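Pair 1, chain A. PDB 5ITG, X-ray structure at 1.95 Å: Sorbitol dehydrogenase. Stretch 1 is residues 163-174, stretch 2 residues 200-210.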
# COMPACT_ATOMS: atom_id res chain seq x y z
N THR A 163 -22.86 4.71 3.68
CA THR A 163 -21.55 4.07 3.88
C THR A 163 -21.31 3.01 2.82
O THR A 163 -22.25 2.46 2.24
CB THR A 163 -21.43 3.41 5.28
OG1 THR A 163 -22.24 2.23 5.32
CG2 THR A 163 -21.88 4.37 6.37
N VAL A 164 -20.04 2.71 2.58
CA VAL A 164 -19.69 1.70 1.58
C VAL A 164 -20.33 0.38 1.99
O VAL A 164 -20.83 -0.36 1.15
CB VAL A 164 -18.14 1.53 1.46
CG1 VAL A 164 -17.55 0.95 2.73
CG2 VAL A 164 -17.80 0.67 0.25
N PHE A 165 -20.35 0.11 3.29
CA PHE A 165 -20.96 -1.12 3.80
C PHE A 165 -22.43 -1.16 3.42
O PHE A 165 -22.93 -2.17 2.92
CB PHE A 165 -20.83 -1.16 5.32
CG PHE A 165 -19.49 -0.72 5.82
CD1 PHE A 165 -18.35 -1.46 5.54
CD2 PHE A 165 -19.37 0.45 6.56
CE1 PHE A 165 -17.10 -1.04 5.98
CE2 PHE A 165 -18.13 0.88 7.01
CZ PHE A 165 -16.99 0.13 6.71
N GLY A 166 -23.13 -0.06 3.66
CA GLY A 166 -24.54 0.02 3.33
C GLY A 166 -24.83 -0.15 1.85
O GLY A 166 -25.76 -0.87 1.48
N TYR A 167 -24.04 0.52 1.01
CA TYR A 167 -24.22 0.44 -0.44
C TYR A 167 -23.99 -0.97 -0.97
O TYR A 167 -24.80 -1.50 -1.73
CB TYR A 167 -23.25 1.39 -1.14
CG TYR A 167 -23.74 2.82 -1.27
CD1 TYR A 167 -24.72 3.16 -2.21
CD2 TYR A 167 -23.22 3.83 -0.47
CE1 TYR A 167 -25.17 4.48 -2.35
CE2 TYR A 167 -23.67 5.16 -0.60
CZ TYR A 167 -24.64 5.47 -1.54
OH TYR A 167 -25.08 6.76 -1.67
N VAL A 168 -22.87 -1.56 -0.57
CA VAL A 168 -22.50 -2.90 -1.03
C VAL A 168 -23.48 -3.97 -0.58
O VAL A 168 -23.95 -4.77 -1.39
CB VAL A 168 -21.07 -3.26 -0.55
CG1 VAL A 168 -20.79 -4.73 -0.78
CG2 VAL A 168 -20.05 -2.41 -1.32
N VAL A 169 -23.79 -4.00 0.71
CA VAL A 169 -24.72 -5.00 1.22
C VAL A 169 -26.13 -4.81 0.66
O VAL A 169 -26.79 -5.79 0.32
CB VAL A 169 -24.72 -5.00 2.76
CG1 VAL A 169 -25.85 -5.86 3.30
CG2 VAL A 169 -23.37 -5.55 3.26
N GLU A 170 -26.60 -3.57 0.56
CA GLU A 170 -27.94 -3.34 0.01
C GLU A 170 -27.95 -3.76 -1.46
O GLU A 170 -28.93 -4.34 -1.94
CB GLU A 170 -28.33 -1.86 0.13
CG GLU A 170 -29.63 -1.48 -0.57
CD GLU A 170 -30.87 -2.15 0.01
OE1 GLU A 170 -30.77 -2.94 0.98
OE2 GLU A 170 -31.97 -1.89 -0.52
N ALA A 171 -26.86 -3.49 -2.18
CA ALA A 171 -26.79 -3.88 -3.58
C ALA A 171 -26.84 -5.40 -3.70
O ALA A 171 -27.54 -5.95 -4.56
CB ALA A 171 -25.50 -3.34 -4.22
N LEU A 172 -26.11 -6.09 -2.82
CA LEU A 172 -26.10 -7.54 -2.84
C LEU A 172 -27.48 -8.11 -2.50
O LEU A 172 -27.91 -9.10 -3.08
CB LEU A 172 -25.04 -8.07 -1.86
CG LEU A 172 -23.61 -7.86 -2.35
CD1 LEU A 172 -22.61 -8.10 -1.24
CD2 LEU A 172 -23.34 -8.79 -3.53
N ARG A 173 -28.18 -7.46 -1.58
CA ARG A 173 -29.51 -7.92 -1.20
C ARG A 173 -30.43 -7.86 -2.42
O ARG A 173 -31.10 -8.84 -2.77
CB ARG A 173 -30.10 -7.04 -0.09
CG ARG A 173 -31.46 -7.52 0.42
CD ARG A 173 -32.11 -6.51 1.36
NE ARG A 173 -32.52 -5.29 0.67
CZ ARG A 173 -33.41 -5.24 -0.32
NH1 ARG A 173 -34.00 -6.35 -0.75
NH2 ARG A 173 -33.72 -4.08 -0.88
N ARG A 174 -30.44 -6.71 -3.08
CA ARG A 174 -31.28 -6.51 -4.26
C ARG A 174 -30.96 -7.49 -5.38
O ARG A 174 -31.87 -8.02 -6.02
CB ARG A 174 -31.16 -5.07 -4.75
CG ARG A 174 -31.66 -4.05 -3.73
CD ARG A 174 -31.74 -2.66 -4.31
NE ARG A 174 -32.11 -1.69 -3.28
CZ ARG A 174 -32.29 -0.40 -3.50
NH1 ARG A 174 -32.13 0.10 -4.72
NH2 ARG A 174 -32.62 0.41 -2.49
N LYS A 200 -14.74 -9.19 6.93
CA LYS A 200 -15.19 -8.93 8.29
C LYS A 200 -16.12 -7.71 8.36
O LYS A 200 -17.14 -7.72 9.04
CB LYS A 200 -13.98 -8.68 9.20
CG LYS A 200 -14.36 -8.30 10.63
CD LYS A 200 -13.14 -7.89 11.44
CE LYS A 200 -12.17 -9.05 11.63
NZ LYS A 200 -10.97 -8.61 12.39
N ALA A 201 -15.75 -6.65 7.64
CA ALA A 201 -16.53 -5.42 7.63
C ALA A 201 -17.88 -5.59 6.93
O ALA A 201 -18.93 -5.26 7.49
CB ALA A 201 -15.73 -4.31 6.98
N PHE A 202 -17.86 -6.10 5.70
CA PHE A 202 -19.10 -6.28 4.96
C PHE A 202 -20.04 -7.34 5.53
O PHE A 202 -21.26 -7.17 5.47
CB PHE A 202 -18.78 -6.55 3.49
CG PHE A 202 -18.26 -5.34 2.78
CD1 PHE A 202 -19.09 -4.25 2.52
CD2 PHE A 202 -16.91 -5.25 2.44
CE1 PHE A 202 -18.59 -3.10 1.93
CE2 PHE A 202 -16.40 -4.10 1.85
CZ PHE A 202 -17.24 -3.02 1.60
N LEU A 203 -19.50 -8.42 6.08
CA LEU A 203 -20.35 -9.45 6.68
C LEU A 203 -20.79 -8.98 8.07
O LEU A 203 -21.82 -9.41 8.58
CB LEU A 203 -19.62 -10.79 6.80
CG LEU A 203 -19.27 -11.53 5.51
CD1 LEU A 203 -18.70 -12.90 5.86
CD2 LEU A 203 -20.50 -11.69 4.64
N GLY A 204 -19.98 -8.11 8.67
CA GLY A 204 -20.32 -7.59 9.98
C GLY A 204 -21.57 -6.73 9.85
O GLY A 204 -22.45 -6.77 10.72
N TYR A 205 -21.65 -5.96 8.77
CA TYR A 205 -22.80 -5.11 8.53
C TYR A 205 -23.98 -5.96 8.09
O TYR A 205 -25.11 -5.78 8.55
CB TYR A 205 -22.48 -4.06 7.46
CG TYR A 205 -23.66 -3.18 7.08
CD1 TYR A 205 -24.63 -3.62 6.18
CD2 TYR A 205 -23.80 -1.90 7.62
CE1 TYR A 205 -25.71 -2.81 5.83
CE2 TYR A 205 -24.88 -1.08 7.28
CZ TYR A 205 -25.83 -1.55 6.39
OH TYR A 205 -26.90 -0.75 6.04
N ALA A 206 -23.71 -6.90 7.19
CA ALA A 206 -24.73 -7.80 6.67
C ALA A 206 -25.42 -8.57 7.80
O ALA A 206 -26.65 -8.73 7.79
CB ALA A 206 -24.12 -8.78 5.67
N LYS A 207 -24.64 -9.05 8.76
CA LYS A 207 -25.19 -9.80 9.88
C LYS A 207 -26.17 -8.95 10.68
O LYS A 207 -27.25 -9.41 11.05
CB LYS A 207 -24.08 -10.29 10.80
CG LYS A 207 -24.58 -11.15 11.94
CD LYS A 207 -23.45 -11.52 12.89
CE LYS A 207 -23.95 -12.48 13.96
NZ LYS A 207 -24.55 -13.69 13.34
N ALA A 208 -25.79 -7.70 10.93
CA ALA A 208 -26.65 -6.80 11.68
C ALA A 208 -27.91 -6.50 10.88
O ALA A 208 -28.99 -6.37 11.44
CB ALA A 208 -25.91 -5.50 11.99
N ARG A 209 -27.75 -6.40 9.56
CA ARG A 209 -28.87 -6.11 8.66
C ARG A 209 -29.86 -7.27 8.63
O ARG A 209 -31.07 -7.07 8.81
CB ARG A 209 -28.33 -5.85 7.25
CG ARG A 209 -29.39 -5.57 6.20
CD ARG A 209 -30.02 -4.20 6.38
NE ARG A 209 -31.07 -3.97 5.39
CZ ARG A 209 -32.22 -4.62 5.36
NH1 ARG A 209 -32.49 -5.55 6.27
NH2 ARG A 209 -33.12 -4.34 4.42
N ASP A 210 -29.36 -8.48 8.41
CA ASP A 210 -30.18 -9.68 8.36
C ASP A 210 -29.33 -10.94 8.22
O ASP A 210 -28.66 -11.15 7.20
CB ASP A 210 -31.17 -9.58 7.18
CG ASP A 210 -31.78 -10.92 6.82
OD1 ASP A 210 -31.99 -11.75 7.73
OD2 ASP A 210 -32.06 -11.14 5.62
O HOH W 1 -27.96 -0.94 3.45
O HOH W 2 -29.34 -3.51 3.17

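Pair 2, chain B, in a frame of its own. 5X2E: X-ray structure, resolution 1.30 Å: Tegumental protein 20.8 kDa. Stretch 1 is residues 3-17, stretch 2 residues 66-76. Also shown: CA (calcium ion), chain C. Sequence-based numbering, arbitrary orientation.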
# COMPACT_ATOMS: atom_id res chain seq x y z
N PHE B 3 3.01 3.33 -7.76
CA PHE B 3 2.08 2.98 -6.70
C PHE B 3 2.04 1.47 -6.47
O PHE B 3 1.85 1.04 -5.33
CB PHE B 3 0.69 3.51 -7.02
CG PHE B 3 0.53 4.97 -6.79
CD1 PHE B 3 0.75 5.51 -5.54
CD2 PHE B 3 0.12 5.80 -7.81
CE1 PHE B 3 0.59 6.87 -5.30
CE2 PHE B 3 -0.05 7.15 -7.58
CZ PHE B 3 0.20 7.68 -6.32
N ILE B 4 2.22 0.68 -7.53
CA ILE B 4 2.25 -0.79 -7.41
C ILE B 4 3.35 -1.21 -6.43
O ILE B 4 3.12 -1.94 -5.45
CB ILE B 4 2.45 -1.46 -8.81
CG1 ILE B 4 1.21 -1.23 -9.68
CG2 ILE B 4 2.69 -2.94 -8.64
CD1 ILE B 4 1.41 -1.38 -11.20
N ASN B 5 4.54 -0.69 -6.68
CA ASN B 5 5.70 -0.93 -5.85
C ASN B 5 5.50 -0.45 -4.41
O ASN B 5 5.84 -1.15 -3.45
CB ASN B 5 6.87 -0.20 -6.48
CG ASN B 5 8.20 -0.54 -5.88
OD1 ASN B 5 8.31 -0.97 -4.74
ND2 ASN B 5 9.25 -0.29 -6.65
N ILE B 6 4.98 0.76 -4.25
CA ILE B 6 4.85 1.34 -2.90
C ILE B 6 3.84 0.52 -2.09
O ILE B 6 4.08 0.26 -0.91
CB ILE B 6 4.47 2.84 -2.99
CG1 ILE B 6 5.65 3.63 -3.60
CG2 ILE B 6 4.09 3.39 -1.61
CD1 ILE B 6 5.29 5.00 -4.15
N PHE B 7 2.75 0.07 -2.71
CA PHE B 7 1.77 -0.76 -2.00
C PHE B 7 2.47 -2.00 -1.44
O PHE B 7 2.32 -2.35 -0.27
CB PHE B 7 0.60 -1.22 -2.89
CG PHE B 7 -0.42 -1.99 -2.12
CD1 PHE B 7 -1.55 -1.35 -1.65
CD2 PHE B 7 -0.27 -3.36 -1.88
CE1 PHE B 7 -2.50 -2.03 -0.90
CE2 PHE B 7 -1.21 -4.05 -1.12
CZ PHE B 7 -2.32 -3.38 -0.64
N VAL B 8 3.19 -2.69 -2.31
CA VAL B 8 3.90 -3.89 -1.89
C VAL B 8 4.93 -3.59 -0.81
O VAL B 8 5.03 -4.31 0.18
CB VAL B 8 4.52 -4.60 -3.10
CG1 VAL B 8 5.49 -5.69 -2.66
CG2 VAL B 8 3.39 -5.16 -3.97
N SER B 9 5.62 -2.46 -0.93
CA SER B 9 6.57 -2.08 0.12
C SER B 9 5.92 -1.80 1.49
O SER B 9 6.45 -2.19 2.54
CB SER B 9 7.33 -0.85 -0.31
OG SER B 9 8.36 -0.62 0.63
N ILE B 10 4.79 -1.12 1.49
CA ILE B 10 4.11 -0.82 2.74
C ILE B 10 3.53 -2.11 3.38
O ILE B 10 3.63 -2.31 4.59
CB ILE B 10 3.00 0.21 2.52
CG1 ILE B 10 3.59 1.55 2.06
CG2 ILE B 10 2.19 0.39 3.80
CD1 ILE B 10 2.54 2.53 1.53
N ASP B 11 2.94 -2.96 2.54
CA ASP B 11 2.24 -4.14 2.98
C ASP B 11 3.22 -5.27 3.22
O ASP B 11 3.28 -6.28 2.48
CB ASP B 11 1.18 -4.54 1.96
CG ASP B 11 0.42 -5.75 2.37
OD1 ASP B 11 0.17 -5.93 3.59
OD2 ASP B 11 0.09 -6.56 1.48
N LYS B 12 4.03 -5.11 4.25
CA LYS B 12 5.22 -5.94 4.43
C LYS B 12 4.89 -7.39 4.76
O LYS B 12 5.71 -8.26 4.54
CB LYS B 12 6.10 -5.35 5.52
CG LYS B 12 5.37 -5.13 6.80
CD LYS B 12 6.27 -4.45 7.80
CE LYS B 12 5.76 -4.70 9.18
NZ LYS B 12 6.82 -4.46 10.17
N ASP B 13 3.70 -7.64 5.31
CA ASP B 13 3.32 -9.03 5.60
C ASP B 13 2.53 -9.70 4.48
O ASP B 13 2.15 -10.87 4.58
CB ASP B 13 2.57 -9.13 6.92
CG ASP B 13 1.28 -8.36 6.93
OD1 ASP B 13 0.83 -7.81 5.88
OD2 ASP B 13 0.66 -8.33 8.01
N GLY B 14 2.34 -9.01 3.35
CA GLY B 14 1.70 -9.62 2.20
C GLY B 14 0.22 -9.91 2.36
O GLY B 14 -0.34 -10.66 1.56
N THR B 15 -0.47 -9.31 3.34
CA THR B 15 -1.88 -9.66 3.50
C THR B 15 -2.78 -8.96 2.49
O THR B 15 -3.98 -9.26 2.43
CB THR B 15 -2.39 -9.32 4.92
OG1 THR B 15 -2.24 -7.89 5.14
CG2 THR B 15 -1.62 -10.12 5.98
N ASN B 16 -2.22 -8.00 1.74
CA ASN B 16 -3.01 -7.16 0.82
C ASN B 16 -4.03 -6.29 1.54
O ASN B 16 -4.98 -5.76 0.94
CB ASN B 16 -3.67 -8.01 -0.26
CG ASN B 16 -2.66 -8.69 -1.13
OD1 ASN B 16 -1.78 -8.03 -1.70
ND2 ASN B 16 -2.72 -10.01 -1.20
N VAL B 17 -3.77 -6.08 2.82
CA VAL B 17 -4.40 -5.03 3.60
C VAL B 17 -3.26 -4.24 4.24
O VAL B 17 -2.44 -4.81 4.98
CB VAL B 17 -5.32 -5.59 4.67
CG1 VAL B 17 -5.98 -4.43 5.41
CG2 VAL B 17 -6.38 -6.52 4.06
N ALA B 66 -4.51 -7.97 -9.76
CA ALA B 66 -3.54 -8.80 -10.47
C ALA B 66 -2.18 -8.11 -10.69
O ALA B 66 -1.15 -8.78 -10.67
CB ALA B 66 -4.12 -9.25 -11.82
N GLU B 67 -2.17 -6.79 -10.86
CA GLU B 67 -0.90 -6.04 -11.06
C GLU B 67 -0.00 -6.02 -9.82
O GLU B 67 1.23 -6.15 -9.91
CB GLU B 67 -1.19 -4.61 -11.50
CG GLU B 67 -1.78 -4.52 -12.86
CD GLU B 67 -2.05 -3.10 -13.25
OE1 GLU B 67 -1.14 -2.45 -13.80
OE2 GLU B 67 -3.19 -2.64 -13.01
N ILE B 68 -0.61 -5.88 -8.65
CA ILE B 68 0.17 -5.92 -7.43
C ILE B 68 0.65 -7.34 -7.20
O ILE B 68 1.78 -7.56 -6.77
CB ILE B 68 -0.66 -5.43 -6.21
CG1 ILE B 68 -0.56 -3.91 -6.06
CG2 ILE B 68 -0.18 -6.06 -4.91
CD1 ILE B 68 -1.22 -3.16 -7.16
N ILE B 69 -0.21 -8.32 -7.47
CA ILE B 69 0.19 -9.71 -7.26
C ILE B 69 1.39 -10.09 -8.15
O ILE B 69 2.32 -10.75 -7.71
CB ILE B 69 -0.99 -10.66 -7.50
CG1 ILE B 69 -2.09 -10.42 -6.46
CG2 ILE B 69 -0.51 -12.10 -7.47
CD1 ILE B 69 -3.38 -11.13 -6.80
N ASP B 70 1.35 -9.67 -9.41
CA ASP B 70 2.47 -9.95 -10.34
C ASP B 70 3.74 -9.34 -9.79
O ASP B 70 4.79 -9.99 -9.75
CB ASP B 70 2.18 -9.37 -11.71
CG ASP B 70 1.46 -10.33 -12.60
OD1 ASP B 70 1.49 -11.53 -12.29
OD2 ASP B 70 0.88 -9.89 -13.61
N PHE B 71 3.63 -8.09 -9.38
CA PHE B 71 4.81 -7.41 -8.86
C PHE B 71 5.33 -8.11 -7.61
O PHE B 71 6.52 -8.27 -7.44
CB PHE B 71 4.53 -5.94 -8.55
CG PHE B 71 5.74 -5.18 -8.04
CD1 PHE B 71 5.99 -5.06 -6.68
CD2 PHE B 71 6.63 -4.60 -8.94
CE1 PHE B 71 7.11 -4.40 -6.22
CE2 PHE B 71 7.75 -3.91 -8.48
CZ PHE B 71 7.99 -3.81 -7.12
N ARG B 72 4.42 -8.50 -6.72
CA ARG B 72 4.78 -9.23 -5.53
C ARG B 72 5.52 -10.52 -5.85
O ARG B 72 6.55 -10.80 -5.24
CB ARG B 72 3.51 -9.56 -4.73
CG ARG B 72 3.72 -10.32 -3.42
CD ARG B 72 3.71 -9.41 -2.23
NE ARG B 72 2.48 -8.63 -2.10
CZ ARG B 72 2.26 -7.76 -1.11
NH1 ARG B 72 3.22 -7.54 -0.20
NH2 ARG B 72 1.10 -7.10 -1.02
N GLU B 73 5.02 -11.29 -6.81
CA GLU B 73 5.66 -12.54 -7.17
C GLU B 73 7.04 -12.27 -7.78
O GLU B 73 7.99 -12.99 -7.51
CB GLU B 73 4.78 -13.33 -8.15
CG GLU B 73 3.51 -13.84 -7.48
CD GLU B 73 2.56 -14.52 -8.43
OE1 GLU B 73 2.78 -14.45 -9.66
OE2 GLU B 73 1.58 -15.12 -7.91
N GLN B 74 7.14 -11.23 -8.61
CA GLN B 74 8.42 -10.86 -9.26
C GLN B 74 9.43 -10.34 -8.27
O GLN B 74 10.61 -10.64 -8.38
CB GLN B 74 8.24 -9.79 -10.33
CG GLN B 74 7.40 -10.21 -11.47
CD GLN B 74 7.03 -9.05 -12.37
OE1 GLN B 74 7.69 -8.00 -12.37
NE2 GLN B 74 5.97 -9.24 -13.15
N LYS B 75 8.97 -9.53 -7.32
CA LYS B 75 9.87 -8.96 -6.32
C LYS B 75 10.46 -10.09 -5.51
O LYS B 75 11.65 -10.12 -5.24
CB LYS B 75 9.12 -7.98 -5.40
CG LYS B 75 10.00 -7.41 -4.27
CD LYS B 75 9.14 -6.68 -3.25
CE LYS B 75 9.96 -6.09 -2.09
NZ LYS B 75 9.13 -5.43 -1.02
N GLY B 76 9.59 -11.01 -5.10
CA GLY B 76 10.01 -12.12 -4.28
C GLY B 76 11.06 -12.88 -5.03
O GLY B 76 12.13 -13.17 -4.49
CA CA C . -0.50 -5.87 5.72
O HOH W 3 8.41 -2.99 -3.25
O HOH W 4 7.05 -6.03 1.10
O HOH W 5 10.45 -3.01 0.31
O HOH W 6 -1.55 -5.87 7.82
O HOH W 7 0.11 -9.58 -3.19

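What separates the two contacts most sharply? Direct polar bonding across the stretches does. No direct hydrogen bond joins the stretches of pair 1, where A:Ala206 makes apolar contact with A:Val169, its CA 4.0 Å from A:Val169 CG1 and its CB 4.1 Å from A:Val169 CG2. In pair 2 the matching position is B:Arg72, whose side chain runs alongside B:Val8 and bonds to residues that follow the first helix. B:Arg72 NH2 forms a salt bridge with B:Asp11 OD2 at 2.7 Å and a hydrogen bond with B:Asn16 OD1 at 3.1 Å, while B:Arg72 NH1 donates to B:Asp11 O at 3.0 Å. The B:Asp11 carboxylate also helps hold the loop: B:Asp11 OD1 binds the calcium ion CA at 2.2 Å, and B:Asp11 OD2 accepts from B:Asn16 N at 2.7 Å.

What do the two pairs share? In each, two helices cross at nearly the same angle, -68° in pair 1 and -66° in pair 2, with axes 9.4 Å apart, and the central backbones superpose to 0.3 Å. A valine lies at the heart of both: A:Val169 matches B:Val8, their side-chain centres 0.4 Å apart and both chi1 angles t. B:Val8 fits as a knob among B:Ile68, B:Phe71, B:Arg72 and B:Lys75. A:Val169 packs its CB 3.7 Å from A:Tyr205 CD1 and its CG2 3.5 Å from A:Phe202 O.

How do different side chains fill the space around that valine? Pair 1 uses aromatic bulk from both helices: A:Phe165 CD1 lies over one face of the A:Phe202 ring, 4.0 Å from A:Phe202 CE1. Pair 2 places isoleucines at both matching positions, and B:Ile4 CG1 meets B:Ile68 CD1 at 4.0 Å. At A:Val168 the balance reverses, since its counterpart is the larger B:Phe7, which approaches B:Ile68 CG2 with its CD2 at 4.1 Å.

How does each pair use the one position where both carry an aromatic ring in the contact? A:Tyr205 and B:Phe71 are both t, and each receives a CA from the facing helix: A:Gly166 CA lies 4.2 Å from the A:Tyr205 ring centroid, off-centre, and B:Asn5 CA lies 4.1 Å from that of B:Phe71, over the face. The tyrosine hydroxyl adds a water bridge, with water 1 accepting from A:Tyr205 OH at 2.8 Å and donating to A:Gly166 O at 3.0 Å.

What happens where A:Arg209 matches B:Lys75? Water helps link both to the facing helix. Water 2 donates to A:Glu170 OE1 at 2.7 Å and accepts a weak bond from A:Arg209 NE at 2.9 Å. Water 4 instead joins B:Lys75 NZ, at 3.0 Å, to the backbone atom B:Val8 O, at 2.8 Å.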